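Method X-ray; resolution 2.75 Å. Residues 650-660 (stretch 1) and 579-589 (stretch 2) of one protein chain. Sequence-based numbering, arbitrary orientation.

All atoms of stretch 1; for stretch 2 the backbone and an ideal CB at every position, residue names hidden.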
ATOM      1  N   VAL B 650     -21.591 -22.268  45.220  1.00 34.88           N
ATOM      2  CA  VAL B 650     -22.613 -22.235  46.259  1.00 35.56           C
ATOM      3  C   VAL B 650     -22.719 -20.800  46.754  1.00 35.28           C
ATOM      4  O   VAL B 650     -21.731 -20.062  46.776  1.00 34.76           O
ATOM      5  CB  VAL B 650     -22.291 -23.214  47.409  1.00 36.31           C
ATOM      6  CG1 VAL B 650     -20.990 -22.838  48.094  1.00 36.11           C
ATOM      7  CG2 VAL B 650     -23.415 -23.267  48.399  1.00 37.08           C
ATOM      8  N   GLY B 651     -23.926 -20.392  47.116  1.00 39.85           N
ATOM      9  CA  GLY B 651     -24.176 -19.004  47.465  1.00 36.46           C
ATOM     10  C   GLY B 651     -25.364 -18.838  48.377  1.00 36.10           C
ATOM     11  O   GLY B 651     -26.252 -19.693  48.432  1.00 39.35           O
ATOM     12  N   LEU B 652     -25.381 -17.709  49.097  1.00 36.06           N
ATOM     13  CA  LEU B 652     -26.426 -17.372  50.059  1.00 36.72           C
ATOM     14  C   LEU B 652     -26.841 -15.916  49.905  1.00 36.37           C
ATOM     15  O   LEU B 652     -25.994 -15.023  49.819  1.00 35.80           O
ATOM     16  CB  LEU B 652     -25.965 -17.619  51.500  1.00 37.30           C
ATOM     17  CG  LEU B 652     -26.942 -17.261  52.628  1.00 38.05           C
ATOM     18  CD1 LEU B 652     -28.236 -17.998  52.475  1.00 38.65           C
ATOM     19  CD2 LEU B 652     -26.332 -17.609  53.934  1.00 38.59           C
ATOM     20  N   ASN B 653     -28.150 -15.686  49.910  1.00 36.76           N
ATOM     21  CA  ASN B 653     -28.733 -14.368  49.718  1.00 36.53           C
ATOM     22  C   ASN B 653     -29.817 -14.178  50.768  1.00 37.35           C
ATOM     23  O   ASN B 653     -30.740 -14.989  50.853  1.00 37.96           O
ATOM     24  CB  ASN B 653     -29.300 -14.253  48.300  1.00 36.11           C
ATOM     25  CG  ASN B 653     -29.865 -12.891  47.996  1.00 36.91           C
ATOM     26  OD1 ASN B 653     -29.503 -11.902  48.616  1.00 40.91           O
ATOM     27  ND2 ASN B 653     -30.751 -12.833  47.023  1.00 35.79           N
ATOM     28  N   MET B 654     -29.706 -13.126  51.575  1.00 37.42           N
ATOM     29  CA  MET B 654     -30.709 -12.843  52.589  1.00 38.20           C
ATOM     30  C   MET B 654     -30.997 -11.354  52.674  1.00 38.02           C
ATOM     31  O   MET B 654     -30.099 -10.523  52.528  1.00 37.43           O
ATOM     32  CB  MET B 654     -30.284 -13.337  53.969  1.00 38.83           C
ATOM     33  CG  MET B 654     -30.288 -14.826  54.141  1.00 39.30           C
ATOM     34  SD  MET B 654     -29.932 -15.258  55.829  1.00 40.13           S
ATOM     35  CE  MET B 654     -30.016 -17.027  55.758  1.00 40.64           C
ATOM     36  N   ALA B 655     -32.257 -11.026  52.931  1.00 38.58           N
ATOM     37  CA  ALA B 655     -32.673  -9.658  53.183  1.00 38.59           C
ATOM     38  C   ALA B 655     -33.418  -9.610  54.506  1.00 39.53           C
ATOM     39  O   ALA B 655     -33.957 -10.617  54.965  1.00 40.19           O
ATOM     40  CB  ALA B 655     -33.546  -9.124  52.052  1.00 38.33           C
ATOM     41  N   PHE B 656     -33.426  -8.437  55.129  1.00 39.63           N
ATOM     42  CA  PHE B 656     -34.050  -8.275  56.434  1.00 45.36           C
ATOM     43  C   PHE B 656     -34.766  -6.936  56.506  1.00 44.93           C
ATOM     44  O   PHE B 656     -34.492  -6.020  55.729  1.00 48.87           O
ATOM     45  CB  PHE B 656     -33.027  -8.353  57.572  1.00 40.70           C
ATOM     46  CG  PHE B 656     -32.111  -9.537  57.498  1.00 40.51           C
ATOM     47  CD1 PHE B 656     -32.514 -10.768  57.975  1.00 41.18           C
ATOM     48  CD2 PHE B 656     -30.835  -9.409  56.978  1.00 39.70           C
ATOM     49  CE1 PHE B 656     -31.668 -11.853  57.926  1.00 47.28           C
ATOM     50  CE2 PHE B 656     -29.992 -10.489  56.914  1.00 39.56           C
ATOM     51  CZ  PHE B 656     -30.404 -11.714  57.387  1.00 40.23           C
ATOM     52  N   PHE B 657     -35.681  -6.838  57.465  1.00 59.37           N
ATOM     53  CA  PHE B 657     -36.352  -5.592  57.831  1.00 41.87           C
ATOM     54  C   PHE B 657     -36.856  -4.846  56.601  1.00 41.36           C
ATOM     55  O   PHE B 657     -36.493  -3.700  56.347  1.00 40.93           O
ATOM     56  CB  PHE B 657     -35.427  -4.708  58.655  1.00 41.77           C
ATOM     57  CG  PHE B 657     -34.697  -5.443  59.746  1.00 42.14           C
ATOM     58  CD1 PHE B 657     -35.342  -6.381  60.531  1.00 43.87           C
ATOM     59  CD2 PHE B 657     -33.355  -5.205  59.971  1.00 41.65           C
ATOM     60  CE1 PHE B 657     -34.656  -7.058  61.524  1.00 44.23           C
ATOM     61  CE2 PHE B 657     -32.663  -5.878  60.956  1.00 42.01           C
ATOM     62  CZ  PHE B 657     -33.311  -6.805  61.735  1.00 42.87           C
ATOM     63  N   LYS B 658     -37.695  -5.534  55.830  1.00 41.46           N
ATOM     64  CA  LYS B 658     -38.273  -5.024  54.581  1.00 41.05           C
ATOM     65  C   LYS B 658     -37.197  -4.432  53.669  1.00 40.79           C
ATOM     66  O   LYS B 658     -37.256  -3.269  53.266  1.00 39.74           O
ATOM     67  CB  LYS B 658     -39.372  -3.988  54.851  1.00 41.60           C
ATOM     68  CG  LYS B 658     -40.511  -4.485  55.704  1.00 42.66           C
ATOM     69  CD  LYS B 658     -41.528  -5.284  54.926  1.00 42.91           C
ATOM     70  CE  LYS B 658     -42.557  -5.925  55.870  1.00 49.48           C
ATOM     71  NZ  LYS B 658     -43.230  -4.954  56.784  1.00 44.72           N
ATOM     72  N   ASN B 659     -36.198  -5.260  53.360  1.00 42.85           N
ATOM     73  CA  ASN B 659     -35.109  -4.928  52.450  1.00 38.55           C
ATOM     74  C   ASN B 659     -34.222  -3.801  52.952  1.00 41.56           C
ATOM     75  O   ASN B 659     -33.470  -3.222  52.171  1.00 42.79           O
ATOM     76  CB  ASN B 659     -35.633  -4.578  51.058  1.00 38.12           C
ATOM     77  CG  ASN B 659     -35.644  -5.758  50.146  1.00 48.98           C
ATOM     78  OD1 ASN B 659     -34.628  -6.091  49.531  1.00 44.80           O
ATOM     79  ND2 ASN B 659     -36.792  -6.410  50.042  1.00 38.45           N
ATOM     80  N   ARG B 660     -34.282  -3.467  54.234  1.00 39.69           N
ATOM     81  CA  ARG B 660     -33.390  -2.439  54.749  1.00 41.75           C
ATOM     82  C   ARG B 660     -32.047  -3.001  55.159  1.00 38.32           C
ATOM     83  O   ARG B 660     -31.205  -2.246  55.644  1.00 38.15           O
ATOM     84  CB  ARG B 660     -34.040  -1.707  55.925  1.00 42.50           C
ATOM     85  CG  ARG B 660     -35.231  -0.874  55.518  1.00 39.68           C
ATOM     86  CD  ARG B 660     -35.687   0.001  56.625  1.00 40.39           C
ATOM     87  NE  ARG B 660     -34.697   1.001  56.979  1.00 40.08           N
ATOM     88  CZ  ARG B 660     -34.765   1.739  58.077  1.00 40.65           C
ATOM     89  NH1 ARG B 660     -35.777   1.573  58.917  1.00 43.66           N
ATOM     90  NH2 ARG B 660     -33.831   2.635  58.336  1.00 40.35           N
ATOM     91  N   UNK B 579     -42.003 -14.017  61.780  1.00 65.44           N
ATOM     92  CA  UNK B 579     -41.377 -12.761  61.383  1.00 64.91           C
ATOM     93  C   UNK B 579     -40.869 -12.911  59.951  1.00 55.55           C
ATOM     94  O   UNK B 579     -40.444 -14.007  59.623  1.00 48.20           O
ATOM     95  CB  UNK B 579     -40.241 -12.381  62.335  1.00 64.91           C
ATOM     96  N   UNK B 580     -40.880 -11.903  59.060  1.00 52.36           N
ATOM     97  CA  UNK B 580     -41.115 -10.447  59.185  1.00 51.69           C
ATOM     98  C   UNK B 580     -39.866  -9.755  59.701  1.00 49.49           C
ATOM     99  O   UNK B 580     -39.781  -8.534  59.688  1.00 45.01           O
ATOM    100  CB  UNK B 580     -42.294 -10.160  60.118  1.00 51.69           C
ATOM    101  N   UNK B 581     -38.884 -10.545  60.131  1.00 55.49           N
ATOM    102  CA  UNK B 581     -37.549 -10.024  60.405  1.00 54.72           C
ATOM    103  C   UNK B 581     -36.654 -10.392  59.232  1.00 55.29           C
ATOM    104  O   UNK B 581     -35.750  -9.640  58.855  1.00 53.29           O
ATOM    105  CB  UNK B 581     -36.991 -10.571  61.720  1.00 54.72           C
ATOM    106  N   UNK B 582     -36.933 -11.542  58.634  1.00 78.70           N
ATOM    107  CA  UNK B 582     -36.196 -12.057  57.494  1.00 42.81           C
ATOM    108  C   UNK B 582     -37.064 -11.838  56.260  1.00 43.35           C
ATOM    109  O   UNK B 582     -38.007 -12.589  56.007  1.00 43.01           O
ATOM    110  CB  UNK B 582     -35.834 -13.533  57.675  1.00 42.81           C
ATOM    111  N   UNK B 583     -36.751 -10.802  55.489  1.00 41.75           N
ATOM    112  CA  UNK B 583     -37.517 -10.543  54.278  1.00 41.45           C
ATOM    113  C   UNK B 583     -37.307 -11.638  53.244  1.00 41.09           C
ATOM    114  O   UNK B 583     -38.253 -12.057  52.570  1.00 44.56           O
ATOM    115  CB  UNK B 583     -37.134  -9.184  53.688  1.00 41.45           C
ATOM    116  N   UNK B 584     -36.077 -12.105  53.096  1.00 54.64           N
ATOM    117  CA  UNK B 584     -35.725 -13.019  52.025  1.00 48.81           C
ATOM    118  C   UNK B 584     -34.551 -13.863  52.489  1.00 47.74           C
ATOM    119  O   UNK B 584     -33.651 -13.368  53.166  1.00 54.52           O
ATOM    120  CB  UNK B 584     -35.392 -12.267  50.735  1.00 48.81           C
ATOM    121  N   UNK B 585     -34.594 -15.146  52.155  1.00 42.09           N
ATOM    122  CA  UNK B 585     -33.546 -16.079  52.500  1.00 40.16           C
ATOM    123  C   UNK B 585     -33.505 -17.213  51.501  1.00 49.99           C
ATOM    124  O   UNK B 585     -34.377 -18.083  51.497  1.00 40.65           O
ATOM    125  CB  UNK B 585     -33.746 -16.619  53.918  1.00 40.16           C
ATOM    126  N   UNK B 586     -32.487 -17.202  50.645  1.00 45.87           N
ATOM    127  CA  UNK B 586     -32.365 -18.099  49.499  1.00 42.28           C
ATOM    128  C   UNK B 586     -30.975 -18.703  49.503  1.00 44.81           C
ATOM    129  O   UNK B 586     -29.993 -17.981  49.673  1.00 51.76           O
ATOM    130  CB  UNK B 586     -32.637 -17.366  48.184  1.00 42.28           C
ATOM    131  N   UNK B 587     -30.886 -20.015  49.325  1.00 38.85           N
ATOM    132  CA  UNK B 587     -29.599 -20.697  49.249  1.00 38.56           C
ATOM    133  C   UNK B 587     -29.441 -21.280  47.850  1.00 38.11           C
ATOM    134  O   UNK B 587     -30.416 -21.737  47.246  1.00 38.39           O
ATOM    135  CB  UNK B 587     -29.486 -21.789  50.315  1.00 38.56           C
ATOM    136  N   UNK B 588     -28.206 -21.241  47.332  1.00 47.97           N
ATOM    137  CA  UNK B 588     -27.898 -21.444  45.919  1.00 36.82           C
ATOM    138  C   UNK B 588     -26.800 -22.478  45.734  1.00 36.74           C
ATOM    139  O   UNK B 588     -25.874 -22.563  46.540  1.00 36.79           O
ATOM    140  CB  UNK B 588     -27.485 -20.122  45.269  1.00 36.82           C
ATOM    141  N   UNK B 589     -26.870 -23.221  44.630  1.00 42.88           N
ATOM    142  CA  UNK B 589     -25.799 -24.152  44.294  1.00 46.85           C
ATOM    143  C   UNK B 589     -25.837 -24.481  42.809  1.00 36.08           C
ATOM    144  O   UNK B 589     -26.908 -24.537  42.205  1.00 36.24           O
ATOM    145  CB  UNK B 589     -25.911 -25.430  45.127  1.00 46.85           C
TER

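Position 579 has nothing of stretch 1 near its CB, so the contact sets no preference; it is Gln 579, out of reach. Position 580 has a positive phi of 79° and a CB over open space, which would favour glycine, asparagine or aspartate. The long side chain of Lys 658 comes this way, so an acid fits best. Asp 580 makes a long salt bridge, OD1 to Lys 658 NZ at 3.8 Å.

At 581 the backbone O accepts a hydrogen bond from Phe 657 N (3.1 Å), and with the CB 4.2 Å from Phe 657 CE1 a medium apolar group would suit; Val 581 brings CG1 to 3.7 Å from Phe 657 CE1. Position 582 looks across at the other ring, its CB 4.3 Å from Phe 656 CD1, where many apolar residues would do; Ile 582 places CG1 4.1 Å from Phe 656 CD1.

Position 583 points toward stretch 1, its CB 4.0 Å from Asn 659 N, inside the type I' turn from Phe 657 to Arg 660. A short acceptor is the natural choice: serine, threonine, aspartate or asparagine. Thr 583 receives a weak hydrogen bond at OG1 from Asn 659 N (3.3 Å), and OG1 also lies 2.9 Å from Lys 658 N.

Along 584 to 589 the backbone lies antiparallel to stretch 1. The CB of 584 is 3.9 Å from Ala 655 CB, a small neighbour that leaves room for a large side chain. Phe 584 keeps CB 3.8 Å from Ala 655 CB, while its ring extends along the same face on the Asn 653 side; its backbone O accepts from Ala 655 N at 2.7 Å.

At 585 an ideal CB would sit 3.9 Å from Met 654 CG, so a small residue would be tolerated. Gly 585 simply leaves that space unfilled.

Position 586 pairs with Asn 653 through two backbone hydrogen bonds, one from its own N to Asn 653 O (2.8 Å). Its CB lies 4.0 Å from Asn 653 O on the face of Asn 653, and stretch 1 offers it no charge, so polar, apolar or long flexible side chains would all suit; Lys 586 leads its end away to a partner elsewhere in the structure.

Position 587 has its CB 4.5 Å from Leu 652 CD1, inviting a beta-branched or other apolar residue, and Ile 587 supplies one.

At 588 the CB is 3.4 Å from Gly 651 O, and the bare glycine opens a path across the strand for something long and flat. Arg 588 lays one guanidinium face over Gly 651 C and Leu 652 N. A CB on Gly 651 would fall 1.9 Å from Arg 588 NH1.

Position 589, its CB 4.6 Å from Val 650 CG2, would accept many residues; it is Ala 589.

Stretch 2 579-589: QDVITFGKIRA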
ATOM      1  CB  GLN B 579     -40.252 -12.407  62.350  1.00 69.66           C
ATOM      2  CG  GLN B 579     -40.565 -12.785  63.794  1.00 72.14           C
ATOM      3  CD  GLN B 579     -39.614 -12.157  64.795  1.00 81.56           C
ATOM      4  OE1 GLN B 579     -39.518 -10.934  64.897  1.00 83.15           O
ATOM      5  NE2 GLN B 579     -38.905 -12.996  65.543  1.00 91.63           N
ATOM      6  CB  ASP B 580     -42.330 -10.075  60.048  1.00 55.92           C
ATOM      7  CG  ASP B 580     -42.862  -8.688  59.740  1.00 61.03           C
ATOM      8  OD1 ASP B 580     -42.854  -8.312  58.546  1.00 59.36           O
ATOM      9  OD2 ASP B 580     -43.282  -7.973  60.685  1.00 66.14           O
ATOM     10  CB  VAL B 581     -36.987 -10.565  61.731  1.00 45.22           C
ATOM     11  CG1 VAL B 581     -35.475 -10.665  61.678  1.00 51.87           C
ATOM     12  CG2 VAL B 581     -37.371  -9.649  62.853  1.00 58.99           C
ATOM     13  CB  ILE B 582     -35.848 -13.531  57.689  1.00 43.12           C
ATOM     14  CG1 ILE B 582     -35.147 -13.722  59.019  1.00 43.58           C
ATOM     15  CG2 ILE B 582     -34.973 -14.010  56.568  1.00 42.25           C
ATOM     16  CD1 ILE B 582     -34.988 -15.146  59.367  1.00 44.08           C
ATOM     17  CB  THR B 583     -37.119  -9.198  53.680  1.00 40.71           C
ATOM     18  OG1 THR B 583     -37.165  -8.177  54.678  1.00 41.04           O
ATOM     19  CG2 THR B 583     -38.051  -8.839  52.553  1.00 43.39           C
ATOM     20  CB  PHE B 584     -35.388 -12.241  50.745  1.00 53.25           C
ATOM     21  CG  PHE B 584     -35.218 -13.099  49.528  1.00 38.77           C
ATOM     22  CD1 PHE B 584     -36.284 -13.811  49.013  1.00 39.20           C
ATOM     23  CD2 PHE B 584     -33.997 -13.171  48.882  1.00 37.97           C
ATOM     24  CE1 PHE B 584     -36.135 -14.597  47.891  1.00 38.86           C
ATOM     25  CE2 PHE B 584     -33.840 -13.953  47.764  1.00 37.64           C
ATOM     26  CZ  PHE B 584     -34.911 -14.669  47.265  1.00 41.01           C
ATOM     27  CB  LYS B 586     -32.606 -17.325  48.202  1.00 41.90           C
ATOM     28  CG  LYS B 586     -32.228 -18.018  46.930  1.00 37.74           C
ATOM     29  CD  LYS B 586     -32.050 -16.975  45.844  1.00 40.50           C
ATOM     30  CE  LYS B 586     -31.835 -17.580  44.469  1.00 36.49           C
ATOM     31  NZ  LYS B 586     -33.109 -18.101  43.886  1.00 36.95           N
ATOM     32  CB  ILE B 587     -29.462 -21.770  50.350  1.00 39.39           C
ATOM     33  CG1 ILE B 587     -28.028 -22.277  50.424  1.00 41.71           C
ATOM     34  CG2 ILE B 587     -30.392 -22.909  50.115  1.00 40.06           C
ATOM     35  CD1 ILE B 587     -27.832 -23.407  51.384  1.00 39.90           C
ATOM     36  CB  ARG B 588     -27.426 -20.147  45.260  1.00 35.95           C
ATOM     37  CG  ARG B 588     -28.463 -19.413  44.497  1.00 35.78           C
ATOM     38  CD  ARG B 588     -27.832 -18.340  43.657  1.00 34.90           C
ATOM     39  NE  ARG B 588     -27.634 -17.081  44.363  1.00 34.72           N
ATOM     40  CZ  ARG B 588     -26.474 -16.683  44.852  1.00 34.39           C
ATOM     41  NH1 ARG B 588     -25.419 -17.457  44.710  1.00 40.80           N
ATOM     42  NH2 ARG B 588     -26.370 -15.520  45.475  1.00 34.27           N
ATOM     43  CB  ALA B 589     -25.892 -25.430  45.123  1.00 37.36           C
TER
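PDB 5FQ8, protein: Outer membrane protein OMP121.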